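Local structure of glutathione S-transferase (Burkholderia glumae, 4ISD) at the interface of chains A and B. The protein binds glutathione and, as a member of the glutathione S-transferase family, probably conjugates or transfers it to electrophilic substrates. Coordinates in Å, arbitrary orientation; residue numbers count along the deposited sequence, not the author numbering. Chains: chain A/B, Glutathione S-transferase.

Contact 1: the interface of chains A and B. Residues chain A 69, 71, 76, 80, 83-84; chain B 98-99, 102-103.
With CG anti to its backbone N (chi1 -179°), A:Phe69 carries its ring out from strand 69-72 onto B:Glu99, whose own CG takes the crowded position between the backbone N and the carbonyl carbon (chi1 54°). The helix backbone presents the CB methylene of B:Glu99 to the ring, and that torsion places CG, and with it the carboxylate, alongside the ring toward CD1. CB lies over one face of A:Phe69, displaced toward the rim at CE1 and CZ, and the distance from B:Glu99 CB to A:Phe69 CE1 is 3.4 Å. The two side chains slide past each other in opposite directions, the carboxylate tilted 31° from the ring plane.

One turn further along helix 98-113, the methyl CB of B:Ala102 enters an apolar pocket made by A:Phe69, A:Leu71 and A:Tyr80. CB of B:Ala102 stands 3.8 Å from CD1 of A:Leu71 and is about as near to CZ of A:Phe69 and CD1 of A:Tyr80. B:Leu103 extends this patch with its branch methyl CD2, 4.0 Å from A:Leu71 CD1.

A:Tyr80 is itself packed within chain A: CE2 of A:Phe69 lies over one face of its ring and CG2 of A:Val84 over the opposite one, which should fix the ring's rotation. A:Val84 also turns CG2 toward the aliphatic part of B:Arg98, 3.7 Å from CD, the two side chains crossing at about a right angle. The arginine chain bends at chi3, and its guanidinium does not pair with A:Glu83.

Direct contact across this patch is therefore packing, and its polar links probably run through water, at positions that are approximate. Water 1 likely joins the phenol OH of A:Tyr80, 2.8 Å away, to the carboxylate OE2 of B:Glu99. Water 2 likely bridges the carboxylate OE1 of A:Glu83 and the backbone carbonyl O of B:Arg98, 3.0 Å from the latter.

Contact 2: the interface of chains A and B. Residues chain A 76, 79, 83, 105; chain B 79, 101-102, 105.
Helices 74-84 and 98-113 of the two subunits meet here in the usual glutathione S-transferase dimer arrangement, where the N-terminal domain of one chain faces the C-terminal domain of the other; a charged cluster marks this interface. B:Arg105 reaches A:Glu83 tip to tip, and its NH1 donates to the carboxylate OE2 at 3.1 Å. OE2 lies near the guanidinium plane, yet the donor stands 47° out of the carboxylate plane. B:Arg101, bent at chi3 (-46°), brings NH1 to the other oxygen, 2.9 Å from A:Glu83 OE1, again from above the carboxylate. Each oxygen of A:Glu83 thus receives a different arginine.

Within chain B, B:Glu79 holds B:Arg105 side-on: OE2 of B:Glu79 accepts from NE at 2.6 Å through its syn lone pair, on the side of the other oxygen, and NH2 donates to OE1 at 3.2 Å. This second-shell pair orients the guanidinium toward A:Glu83. OE1 of A:Glu79 lies over the centre of one guanidinium face and CG of B:Arg101 over the opposite face, so the group is sandwiched.

Across the two-fold, A:Arg105 stacks on the B:Glu79 carboxylate, their planes 20° apart. The acidic groups probably offset the charge of the two neighbouring arginines. Water 3 bridges B:Arg105 NH2, 3.1 Å away, and OE2 of A:Glu83.

Contact 1: the interface of chains A and B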
loop_
_atom_site.group_PDB
_atom_site.type_symbol
_atom_site.label_atom_id
_atom_site.label_comp_id
_atom_site.label_asym_id
_atom_site.label_seq_id
_atom_site.Cartn_x
_atom_site.Cartn_y
_atom_site.Cartn_z
ATOM N N PHE A 69 -20.115 -5.079 3.279
ATOM C CA PHE A 69 -18.958 -4.213 3.247
ATOM C C PHE A 69 -18.197 -4.356 1.940
ATOM O O PHE A 69 -17.876 -5.463 1.527
ATOM C CB PHE A 69 -18.058 -4.623 4.411
ATOM C CG PHE A 69 -16.812 -3.801 4.550
ATOM C CD1 PHE A 69 -16.887 -2.460 4.879
ATOM C CD2 PHE A 69 -15.558 -4.392 4.388
ATOM C CE1 PHE A 69 -15.744 -1.710 5.023
ATOM C CE2 PHE A 69 -14.405 -3.649 4.534
ATOM C CZ PHE A 69 -14.499 -2.302 4.860
ATOM N N LEU A 71 -14.695 -3.201 -0.385
ATOM C CA LEU A 71 -13.314 -2.828 -0.120
ATOM C C LEU A 71 -12.451 -3.051 -1.360
ATOM O O LEU A 71 -12.422 -4.157 -1.900
ATOM C CB LEU A 71 -12.769 -3.667 1.045
ATOM C CG LEU A 71 -11.396 -3.251 1.572
ATOM C CD1 LEU A 71 -11.484 -1.895 2.239
ATOM C CD2 LEU A 71 -10.825 -4.269 2.534
ATOM N N ALA A 76 -5.057 -4.037 1.112
ATOM C CA ALA A 76 -6.045 -3.736 2.147
ATOM C C ALA A 76 -7.023 -4.900 2.334
ATOM O O ALA A 76 -7.473 -5.199 3.458
ATOM C CB ALA A 76 -6.801 -2.455 1.805
ATOM N N TYR A 80 -7.476 -7.169 5.741
ATOM C CA TYR A 80 -8.824 -7.227 6.281
ATOM C C TYR A 80 -9.314 -8.662 6.430
ATOM O O TYR A 80 -9.930 -9.012 7.448
ATOM C CB TYR A 80 -9.769 -6.425 5.384
ATOM C CG TYR A 80 -11.229 -6.629 5.692
ATOM C CD1 TYR A 80 -11.822 -6.003 6.783
ATOM C CD2 TYR A 80 -12.022 -7.450 4.885
ATOM C CE1 TYR A 80 -13.168 -6.188 7.067
ATOM C CE2 TYR A 80 -13.363 -7.631 5.156
ATOM C CZ TYR A 80 -13.926 -7.006 6.249
ATOM O OH TYR A 80 -15.257 -7.197 6.527
ATOM N N GLU A 83 -7.868 -10.206 9.386
ATOM C CA GLU A 83 -8.396 -9.766 10.674
ATOM C C GLU A 83 -9.737 -10.418 10.973
ATOM O O GLU A 83 -10.039 -10.760 12.124
ATOM C CB GLU A 83 -8.508 -8.236 10.724
ATOM C CG GLU A 83 -7.333 -7.577 11.426
ATOM C CD GLU A 83 -7.228 -6.099 11.157
ATOM O OE1 GLU A 83 -8.273 -5.460 10.927
ATOM O OE2 GLU A 83 -6.089 -5.580 11.162
ATOM N N VAL A 84 -10.533 -10.593 9.925
ATOM C CA VAL A 84 -11.857 -11.202 10.033
ATOM C C VAL A 84 -11.747 -12.722 10.148
ATOM O O VAL A 84 -12.516 -13.363 10.860
ATOM C CB VAL A 84 -12.730 -10.832 8.812
ATOM C CG1 VAL A 84 -14.112 -11.446 8.923
ATOM C CG2 VAL A 84 -12.810 -9.310 8.649
ATOM N N ARG B 98 -12.583 -2.314 12.992
ATOM C CA ARG B 98 -11.975 -3.205 12.028
ATOM C C ARG B 98 -12.200 -2.802 10.574
ATOM O O ARG B 98 -11.242 -2.751 9.796
ATOM C CB ARG B 98 -12.465 -4.619 12.269
ATOM C CG ARG B 98 -11.929 -5.611 11.302
ATOM C CD ARG B 98 -12.848 -6.776 11.281
ATOM N NE ARG B 98 -13.001 -7.331 12.612
ATOM C CZ ARG B 98 -13.807 -8.345 12.890
ATOM N NH1 ARG B 98 -14.530 -8.894 11.924
ATOM N NH2 ARG B 98 -13.898 -8.796 14.128
ATOM N N GLU B 99 -13.439 -2.501 10.190
ATOM C CA GLU B 99 -13.662 -2.129 8.787
ATOM C C GLU B 99 -13.355 -0.656 8.480
ATOM O O GLU B 99 -13.168 -0.258 7.318
ATOM C CB GLU B 99 -15.023 -2.596 8.248
ATOM C CG GLU B 99 -16.241 -2.188 9.014
ATOM C CD GLU B 99 -17.472 -2.977 8.573
ATOM O OE1 GLU B 99 -18.449 -2.355 8.098
ATOM O OE2 GLU B 99 -17.472 -4.221 8.726
ATOM N N ALA B 102 -9.847 -1.006 7.625
ATOM C CA ALA B 102 -9.749 -1.460 6.238
ATOM C C ALA B 102 -9.775 -0.277 5.293
ATOM O O ALA B 102 -8.909 -0.146 4.426
ATOM C CB ALA B 102 -10.875 -2.447 5.910
ATOM N N LEU B 103 -10.754 0.605 5.489
ATOM C CA LEU B 103 -10.942 1.778 4.626
ATOM C C LEU B 103 -9.779 2.771 4.648
ATOM O O LEU B 103 -9.422 3.347 3.609
ATOM C CB LEU B 103 -12.254 2.480 4.965
ATOM C CG LEU B 103 -13.484 1.635 4.629
ATOM C CD1 LEU B 103 -14.732 2.296 5.139
ATOM C CD2 LEU B 103 -13.563 1.384 3.120
HETATM O O HOH W 1 -16.050 -6.187 9.008
HETATM O O HOH W 2 -9.031 -4.524 8.742
#

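Contact 2: the interface of chains A and B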
loop_
_atom_site.group_PDB
_atom_site.type_symbol
_atom_site.label_atom_id
_atom_site.label_comp_id
_atom_site.label_asym_id
_atom_site.label_seq_id
_atom_site.Cartn_x
_atom_site.Cartn_y
_atom_site.Cartn_z
ATOM N N ALA A 76 -5.057 -4.037 1.112
ATOM C CA ALA A 76 -6.045 -3.736 2.147
ATOM C C ALA A 76 -7.023 -4.900 2.334
ATOM O O ALA A 76 -7.473 -5.199 3.458
ATOM C CB ALA A 76 -6.801 -2.455 1.805
ATOM N N GLU A 79 -5.155 -7.586 4.387
ATOM C CA GLU A 79 -5.079 -7.179 5.794
ATOM C C GLU A 79 -6.407 -7.403 6.491
ATOM O O GLU A 79 -6.469 -7.763 7.675
ATOM C CB GLU A 79 -4.737 -5.690 5.881
ATOM C CG GLU A 79 -3.400 -5.317 5.285
ATOM C CD GLU A 79 -2.267 -5.507 6.263
ATOM O OE1 GLU A 79 -2.537 -5.817 7.452
ATOM O OE2 GLU A 79 -1.106 -5.347 5.839
ATOM N N GLU A 83 -7.868 -10.206 9.386
ATOM C CA GLU A 83 -8.396 -9.766 10.674
ATOM C C GLU A 83 -9.737 -10.418 10.973
ATOM O O GLU A 83 -10.039 -10.760 12.124
ATOM C CB GLU A 83 -8.508 -8.236 10.724
ATOM C CG GLU A 83 -7.333 -7.577 11.426
ATOM C CD GLU A 83 -7.228 -6.099 11.157
ATOM O OE1 GLU A 83 -8.273 -5.460 10.927
ATOM O OE2 GLU A 83 -6.089 -5.580 11.162
ATOM N N ARG A 105 4.489 -6.234 4.680
ATOM C CA ARG A 105 3.758 -5.016 4.380
ATOM C C ARG A 105 4.589 -4.064 3.528
ATOM O O ARG A 105 4.097 -3.496 2.536
ATOM C CB ARG A 105 3.315 -4.338 5.665
ATOM C CG ARG A 105 2.084 -4.983 6.296
ATOM C CD ARG A 105 1.852 -4.395 7.670
ATOM N NE ARG A 105 0.641 -4.877 8.309
ATOM C CZ ARG A 105 0.497 -4.967 9.626
ATOM N NH1 ARG A 105 1.507 -4.628 10.428
ATOM N NH2 ARG A 105 -0.646 -5.411 10.138
ATOM N N GLU B 79 1.782 1.368 10.017
ATOM C CA GLU B 79 1.308 0.060 10.484
ATOM C C GLU B 79 2.152 -0.536 11.621
ATOM O O GLU B 79 1.619 -1.095 12.583
ATOM C CB GLU B 79 1.252 -0.920 9.316
ATOM C CG GLU B 79 0.145 -0.623 8.324
ATOM C CD GLU B 79 -1.197 -1.137 8.799
ATOM O OE1 GLU B 79 -1.278 -1.623 9.952
ATOM O OE2 GLU B 79 -2.166 -1.068 8.016
ATOM N N ARG B 101 -10.567 0.613 9.823
ATOM C CA ARG B 101 -9.155 0.290 9.584
ATOM C C ARG B 101 -8.928 -0.192 8.140
ATOM O O ARG B 101 -7.940 0.175 7.498
ATOM C CB ARG B 101 -8.702 -0.795 10.566
ATOM C CG ARG B 101 -7.210 -1.184 10.517
ATOM C CD ARG B 101 -6.922 -2.207 11.622
ATOM N NE ARG B 101 -7.514 -1.786 12.888
ATOM C CZ ARG B 101 -8.276 -2.545 13.671
ATOM N NH1 ARG B 101 -8.560 -3.802 13.343
ATOM N NH2 ARG B 101 -8.749 -2.036 14.799
ATOM N N ALA B 102 -9.847 -1.006 7.625
ATOM C CA ALA B 102 -9.749 -1.460 6.238
ATOM C C ALA B 102 -9.775 -0.277 5.293
ATOM O O ALA B 102 -8.909 -0.146 4.426
ATOM C CB ALA B 102 -10.875 -2.447 5.910
ATOM N N ARG B 105 -6.769 1.837 5.168
ATOM C CA ARG B 105 -5.728 1.124 4.429
ATOM C C ARG B 105 -5.945 1.254 2.929
ATOM O O ARG B 105 -4.996 1.480 2.163
ATOM C CB ARG B 105 -5.657 -0.352 4.841
ATOM C CG ARG B 105 -4.912 -0.569 6.145
ATOM C CD ARG B 105 -5.211 -1.924 6.705
ATOM N NE ARG B 105 -4.464 -2.191 7.934
ATOM C CZ ARG B 105 -4.767 -3.164 8.785
ATOM N NH1 ARG B 105 -5.821 -3.949 8.547
ATOM N NH2 ARG B 105 -4.033 -3.329 9.882
HETATM O O HOH W 3 -3.252 -5.379 12.070
#

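The C-alpha centres of contact 1 and contact 2 lie about 7 Å apart, and both lie where helix 74-84 of chain A meets helix 98-113 of chain B. They share A:Ala76, A:Glu83 and B:Ala102. Contact 1 adds strand 69-72 and its apolar, water-linked packing, whereas contact 2 supplies direct charge pairing and extends to A:Arg105 and B:Glu79. Because the interface is two-fold symmetric, each contact recurs with the chains exchanged. Such a combination of packing and salt bridges fits the dimer usual for this family, although the structure alone does not prove the assembly in solution.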